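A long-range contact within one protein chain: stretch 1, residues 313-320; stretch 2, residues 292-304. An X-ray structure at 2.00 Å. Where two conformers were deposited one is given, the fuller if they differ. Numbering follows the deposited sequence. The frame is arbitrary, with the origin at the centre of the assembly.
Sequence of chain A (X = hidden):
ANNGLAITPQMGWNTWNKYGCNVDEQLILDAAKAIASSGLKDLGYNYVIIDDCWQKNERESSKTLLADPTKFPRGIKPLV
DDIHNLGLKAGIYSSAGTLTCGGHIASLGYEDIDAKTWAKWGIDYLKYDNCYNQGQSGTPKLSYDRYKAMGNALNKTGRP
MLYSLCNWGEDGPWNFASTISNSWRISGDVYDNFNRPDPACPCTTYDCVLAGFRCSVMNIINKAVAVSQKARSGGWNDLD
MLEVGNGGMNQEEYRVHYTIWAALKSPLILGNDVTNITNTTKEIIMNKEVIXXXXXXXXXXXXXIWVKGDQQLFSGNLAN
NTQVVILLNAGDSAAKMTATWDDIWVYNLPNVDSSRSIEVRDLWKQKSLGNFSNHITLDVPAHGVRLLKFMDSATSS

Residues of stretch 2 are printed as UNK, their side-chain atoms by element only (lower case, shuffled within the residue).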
ATOM      1  N   LEU A 313      20.722  -2.019  20.636  1.00 12.72           N
ATOM      2  CA  LEU A 313      22.055  -1.397  20.607  1.00 12.68           C
ATOM      3  C   LEU A 313      22.093  -0.349  19.489  1.00 12.23           C
ATOM      4  O   LEU A 313      21.699  -0.645  18.354  1.00 11.90           O
ATOM      5  CB  LEU A 313      23.145  -2.452  20.329  1.00 12.68           C
ATOM      6  CG  LEU A 313      24.578  -1.926  20.103  1.00 13.46           C
ATOM      7  CD1 LEU A 313      25.102  -1.268  21.377  1.00  9.55           C
ATOM      8  CD2 LEU A 313      25.537  -3.026  19.619  1.00 12.85           C
ATOM      9  N   PHE A 314      22.571   0.853  19.813  1.00 11.29           N
ATOM     10  CA  PHE A 314      22.816   1.895  18.813  1.00 11.05           C
ATOM     11  C   PHE A 314      24.304   2.244  18.789  1.00 11.14           C
ATOM     12  O   PHE A 314      24.983   2.220  19.834  1.00 10.74           O
ATOM     13  CB  PHE A 314      22.021   3.173  19.123  1.00 11.14           C
ATOM     14  CG  PHE A 314      20.518   3.014  19.012  1.00 12.51           C
ATOM     15  CD1 PHE A 314      19.786   2.377  20.023  1.00 13.61           C
ATOM     16  CD2 PHE A 314      19.836   3.536  17.911  1.00 13.88           C
ATOM     17  CE1 PHE A 314      18.384   2.243  19.921  1.00 12.83           C
ATOM     18  CE2 PHE A 314      18.449   3.414  17.799  1.00 14.39           C
ATOM     19  CZ  PHE A 314      17.720   2.763  18.812  1.00 12.74           C
ATOM     20  N   SER A 315      24.790   2.588  17.604  1.00 10.94           N
ATOM     21  CA  SER A 315      26.195   2.947  17.416  1.00 11.43           C
ATOM     22  C   SER A 315      26.310   3.948  16.279  1.00 11.59           C
ATOM     23  O   SER A 315      25.730   3.738  15.204  1.00 11.30           O
ATOM     24  CB  SER A 315      27.007   1.688  17.080  1.00 11.29           C
ATOM     25  OG  SER A 315      28.348   2.016  16.791  1.00 12.03           O
ATOM     26  N   GLY A 316      27.081   5.021  16.495  1.00 11.36           N
ATOM     27  CA  GLY A 316      27.289   6.021  15.462  1.00 11.68           C
ATOM     28  C   GLY A 316      28.618   6.740  15.556  1.00 12.18           C
ATOM     29  O   GLY A 316      29.187   6.845  16.622  1.00 12.20           O
ATOM     30  N   ASN A 317      29.119   7.245  14.439  1.00 13.28           N
ATOM     31  CA  ASN A 317      30.346   8.050  14.484  1.00 14.23           C
ATOM     32  C   ASN A 317      30.140   9.455  15.020  1.00 14.48           C
ATOM     33  O   ASN A 317      29.100  10.102  14.757  1.00 14.36           O
ATOM     34  CB  ASN A 317      30.915   8.217  13.071  0.50 14.90           C
ATOM     35  CG  ASN A 317      31.117   6.904  12.361  0.50 15.45           C
ATOM     36  OD1 ASN A 317      30.344   6.552  11.474  0.50 18.40           O
ATOM     37  ND2 ASN A 317      32.148   6.167  12.750  0.50 16.46           N
ATOM     38  N   LEU A 318      31.166   9.912  15.738  1.00 14.54           N
ATOM     39  CA  LEU A 318      31.300  11.290  16.192  1.00 15.04           C
ATOM     40  C   LEU A 318      32.637  11.836  15.661  1.00 15.89           C
ATOM     41  O   LEU A 318      33.399  11.102  15.016  1.00 16.21           O
ATOM     42  CB  LEU A 318      31.252  11.351  17.722  1.00 14.45           C
ATOM     43  CG  LEU A 318      29.993  10.838  18.444  1.00 14.87           C
ATOM     44  CD1 LEU A 318      30.224  10.827  19.959  1.00 15.86           C
ATOM     45  CD2 LEU A 318      28.755  11.660  18.076  1.00 13.91           C
ATOM     46  N   ALA A 319      32.913  13.111  15.917  1.00 16.40           N
ATOM     47  CA  ALA A 319      34.097  13.782  15.352  1.00 17.41           C
ATOM     48  C   ALA A 319      35.397  13.146  15.882  1.00 18.54           C
ATOM     49  O   ALA A 319      35.396  12.499  16.937  1.00 18.46           O
ATOM     50  CB  ALA A 319      34.056  15.285  15.688  1.00 16.37           C
ATOM     51  N   ASN A 320      36.489  13.296  15.134  1.00 20.03           N
ATOM     52  CA  ASN A 320      37.825  12.874  15.611  1.00 21.55           C
ATOM     53  C   ASN A 320      37.929  11.392  15.950  1.00 21.61           C
ATOM     54  O   ASN A 320      38.544  10.995  16.965  1.00 21.45           O
ATOM     55  CB  ASN A 320      38.256  13.727  16.806  1.00 22.60           C
ATOM     56  CG  ASN A 320      38.115  15.205  16.536  1.00 26.21           C
ATOM     57  OD1 ASN A 320      37.541  15.946  17.342  1.00 31.55           O
ATOM     58  ND2 ASN A 320      38.595  15.645  15.378  1.00 30.26           N
ATOM     59  N   UNK A 292      26.319  17.912  22.977  1.00 12.15           N
ATOM     60  CA  UNK A 292      27.433  17.805  22.026  1.00 12.30           C
ATOM     61  C   UNK A 292      27.323  16.602  21.080  1.00 12.47           C
ATOM     62  O   UNK A 292      27.882  16.614  19.982  1.00 12.79           O
ATOM     63  c   UNK A 292      28.771  17.774  22.790  1.00 12.19           C
ATOM     64  N   UNK A 293      26.625  15.546  21.508  1.00 12.26           N
ATOM     65  CA  UNK A 293      26.380  14.414  20.592  1.00 11.46           C
ATOM     66  C   UNK A 293      25.415  14.835  19.477  1.00 11.74           C
ATOM     67  O   UNK A 293      25.666  14.576  18.297  1.00 11.74           O
ATOM     68  c   UNK A 293      25.827  13.159  21.349  1.00 11.63           C
ATOM     69  c   UNK A 293      25.270  12.111  20.349  1.00 10.68           C
ATOM     70  c   UNK A 293      26.913  12.557  22.242  1.00 10.49           C
ATOM     71  N   UNK A 294      24.312  15.482  19.861  1.00 11.71           N
ATOM     72  CA  UNK A 294      23.317  15.980  18.903  1.00 11.92           C
ATOM     73  C   UNK A 294      23.938  16.997  17.939  1.00 11.88           C
ATOM     74  O   UNK A 294      23.650  17.003  16.737  1.00 11.11           O
ATOM     75  c   UNK A 294      22.114  16.593  19.663  1.00 11.19           C
ATOM     76  c   UNK A 294      21.009  17.122  18.720  1.00 12.48           C
ATOM     77  o   UNK A 294      20.894  18.325  18.502  1.00 11.07           O
ATOM     78  n   UNK A 294      20.188  16.213  18.176  1.00 11.74           N
ATOM     79  N   UNK A 295      24.839  17.815  18.476  1.00 12.30           N
ATOM     80  CA  UNK A 295      25.440  18.927  17.732  1.00 12.70           C
ATOM     81  C   UNK A 295      26.781  18.541  17.101  1.00 13.45           C
ATOM     82  O   UNK A 295      27.509  19.404  16.599  1.00 12.64           O
ATOM     83  n   UNK A 295      22.259  20.629  17.784  1.00 12.82           N
ATOM     84  c   UNK A 295      25.613  20.128  18.678  1.00 13.29           C
ATOM     85  o   UNK A 295      23.795  22.269  17.484  1.00 12.28           O
ATOM     86  c   UNK A 295      24.265  20.655  19.196  1.00 12.68           C
ATOM     87  c   UNK A 295      23.413  21.258  18.083  1.00 15.08           C
ATOM     88  N   UNK A 296      27.100  17.249  17.123  1.00 12.62           N
ATOM     89  CA  UNK A 296      28.390  16.761  16.600  1.00 13.46           C
ATOM     90  C   UNK A 296      28.672  17.122  15.134  1.00 13.85           C
ATOM     91  O   UNK A 296      27.803  16.982  14.265  1.00 14.08           O
ATOM     92  c   UNK A 296      28.512  15.242  16.787  1.00 13.12           C
ATOM     93  o   UNK A 296      29.859  14.181  15.144  1.00 13.09           O
ATOM     94  o   UNK A 296      30.848  14.849  16.990  1.00 14.89           O
ATOM     95  c   UNK A 296      29.833  14.709  16.277  1.00 14.17           C
ATOM     96  N   UNK A 297      29.912  17.533  14.857  1.00 13.96           N
ATOM     97  CA  UNK A 297      30.313  17.990  13.514  1.00 14.84           C
ATOM     98  C   UNK A 297      30.290  16.942  12.398  1.00 14.79           C
ATOM     99  O   UNK A 297      30.310  17.301  11.214  1.00 15.08           O
ATOM    100  c   UNK A 297      31.693  18.676  13.575  1.00 15.25           C
ATOM    101  o   UNK A 297      32.675  17.734  13.959  1.00 16.51           O
ATOM    102  N   UNK A 298      30.246  15.656  12.743  1.00 14.48           N
ATOM    103  CA  UNK A 298      30.080  14.620  11.720  1.00 14.66           C
ATOM    104  C   UNK A 298      28.640  14.482  11.228  1.00 14.25           C
ATOM    105  O   UNK A 298      28.404  13.799  10.234  1.00 13.09           O
ATOM    106  c   UNK A 298      30.613  13.263  12.202  1.00 15.65           C
ATOM    107  o   UNK A 298      32.005  13.371  12.441  1.00 18.37           O
ATOM    108  N   UNK A 299      27.673  15.100  11.929  1.00 13.79           N
ATOM    109  CA  UNK A 299      26.275  15.177  11.428  1.00 13.59           C
ATOM    110  C   UNK A 299      25.616  13.829  11.107  1.00 13.98           C
ATOM    111  O   UNK A 299      24.754  13.768  10.227  1.00 13.99           O
ATOM    112  c   UNK A 299      28.201  19.043   9.519  1.00 16.06           C
ATOM    113  c   UNK A 299      26.219  16.019  10.142  1.00 13.80           C
ATOM    114  c   UNK A 299      26.520  18.134  11.385  1.00 17.02           C
ATOM    115  c   UNK A 299      27.672  17.852   9.364  1.00 13.62           C
ATOM    116  c   UNK A 299      27.901  19.781  10.594  1.00 16.20           C
ATOM    117  c   UNK A 299      27.078  19.331  11.522  1.00 16.82           C
ATOM    118  c   UNK A 299      26.814  17.364  10.294  1.00 14.79           C
ATOM    119  N   UNK A 300      25.997  12.781  11.833  1.00 13.68           N
ATOM    120  CA  UNK A 300      25.562  11.431  11.520  1.00 13.82           C
ATOM    121  C   UNK A 300      24.667  10.890  12.634  1.00 13.42           C
ATOM    122  O   UNK A 300      25.099  10.854  13.781  1.00 13.70           O
ATOM    123  c   UNK A 300      26.805  10.540  11.397  1.00 14.05           C
ATOM    124  o   UNK A 300      26.465   9.291  10.846  0.50 13.98           O
ATOM    125  N   UNK A 301      23.426  10.463  12.308  1.00 13.19           N
ATOM    126  CA  UNK A 301      22.639   9.765  13.328  1.00 12.85           C
ATOM    127  C   UNK A 301      23.302   8.446  13.742  1.00 12.44           C
ATOM    128  O   UNK A 301      23.975   7.795  12.922  1.00 12.45           O
ATOM    129  c   UNK A 301      21.219  10.423  11.496  1.00 12.42           C
ATOM    130  c   UNK A 301      21.309   9.446  12.608  1.00 12.97           C
ATOM    131  c   UNK A 301      22.669  10.627  11.050  1.00 13.53           C
ATOM    132  N   UNK A 302      23.091   8.036  14.992  1.00 11.28           N
ATOM    133  CA  UNK A 302      23.508   6.688  15.405  1.00 11.42           C
ATOM    134  C   UNK A 302      22.581   5.672  14.725  1.00 11.37           C
ATOM    135  O   UNK A 302      21.401   5.971  14.507  1.00 11.04           O
ATOM    136  c   UNK A 302      23.458   6.539  16.949  1.00 10.40           C
ATOM    137  N   UNK A 303      23.116   4.494  14.380  1.00 11.54           N
ATOM    138  CA  UNK A 303      22.340   3.418  13.747  1.00 12.08           C
ATOM    139  C   UNK A 303      21.931   2.352  14.758  1.00 11.77           C
ATOM    140  O   UNK A 303      22.698   2.068  15.673  1.00 11.32           O
ATOM    141  c   UNK A 303      23.170   2.736  12.633  1.00 12.23           C
ATOM    142  n   UNK A 303      22.724   4.438  11.007  1.00  7.79           N
ATOM    143  o   UNK A 303      24.866   3.859  11.324  1.00 15.74           O
ATOM    144  c   UNK A 303      23.656   3.723  11.587  1.00 13.13           C
ATOM    145  N   UNK A 304      20.748   1.746  14.589  1.00 11.68           N
ATOM    146  CA  UNK A 304      20.371   0.622  15.451  1.00 12.18           C
ATOM    147  C   UNK A 304      21.025  -0.674  14.916  1.00 12.71           C
ATOM    148  O   UNK A 304      20.685  -1.161  13.835  1.00 13.94           O
ATOM    149  c   UNK A 304      18.840   0.476  15.590  1.00 12.01           C
ATOM    150  c   UNK A 304      18.416  -0.616  16.595  1.00 11.76           C
ATOM    151  n   UNK A 304      15.978  -0.975  16.150  0.60  9.67           N
ATOM    152  c   UNK A 304      16.978  -0.441  17.078  0.60 11.10           C
ATOM    153  c   UNK A 304      14.660  -0.772  16.262  0.60 10.82           C
ATOM    154  n   UNK A 304      13.838  -1.301  15.367  0.60  9.76           N
ATOM    155  n   UNK A 304      14.160  -0.012  17.239  0.60  7.29           N
TER
HETATM  156  O   HOH W   1      27.845  12.618  14.415  1.00 12.64           O
HETATM  157  O   HOH W   2      33.337  11.173  11.881  1.00 35.90           O
HETATM  158  O   HOH W   3      26.410   9.161  15.509  1.00  9.99           O
HETATM  159  O   HOH W   4      26.702   7.263  12.387  1.00 19.21           O
HETATM  160  O   HOH W   5      26.932   2.522  13.028  1.00 11.84           O

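Position 292 carries one side-chain carbon in the last turn of a helix and touches nothing on stretch 1; it is Ala292. At 293 one carbon bears two more, one of them 4.2 Å from Leu318 CD2 in an apolar contact, and the branched pattern is that of Val293. Position 294 has two carbons, the second carrying one oxygen and one nitrogen, and its CA-to-CB bond points away from stretch 1: Asn294. Position 295, where the chain leaves helical geometry, has three carbons ending in one oxygen and one nitrogen and also stays clear of stretch 1, hence Gln295.

At 296 two carbons end in two oxygens, a carboxylate, and one of these oxygens accepts a hydrogen bond from Ala319 N at 2.9 Å; the residue is Asp296. That acceptor is OD1, while Asp296 OD2 accepts a hydrogen bond from the backbone N of position 298 (2.8 Å), so one side chain both holds stretch 1 and braces the type I turn that it begins. Position 297 has one carbon and one oxygen, the oxygen packed 3.3 Å from Ala319 CB, as in Ser297. The same composition recurs at 298, where the oxygen approaches Leu318 C at 3.6 Å and shares water 2 with Leu318 O; this is Ser298. A six-carbon ring on one carbon at 299, where the turn closes and the CA-to-CB bond points away from stretch 1, identifies Phe299.

Position 300 again has one carbon and one oxygen, with CB 4.1 Å from Asn317 O: Ser300. At 301 three carbons close a ring onto the backbone nitrogen, and the CA-to-CB bond points away from stretch 1, so this is Pro301. The lone carbon at 302 meets Phe314 CB at 4.3 Å, and the CA of 302 lies 3.8 Å from Gly316 CA, an approach too close to leave room for a CB on the glycine; this is Ala302. Position 303, with two carbons ending in oxygen and nitrogen, pairs through its backbone with Ser315 and is Asn303; water 5 donates to both Asn303 OD1 (3.0 Å) and Ser315 O (2.8 Å). At 304 three carbons, a nitrogen and a carbon with two further nitrogens make a guanidinium chain; its CB sits over one face of the Phe314 ring, 4.1 Å from the centroid, whereas the end of the chain leads away. It is Arg304.

The contact works by two different means. At one end the strands pair antiparallel, with Asn303 N to Ser315 O (2.8 Å) and Ser315 N to Asn303 O (2.9 Å) as reciprocal hydrogen bonds. The backbones are farthest apart around Asn317 and Ser300, where waters 1, 3 and 4 link the two residues in the absence of direct backbone pairing. They come closer again at Ala319, whose N is held by Asp296 OD1.

Stretch 2, residues 292-304: AVNQDSSFSPANR
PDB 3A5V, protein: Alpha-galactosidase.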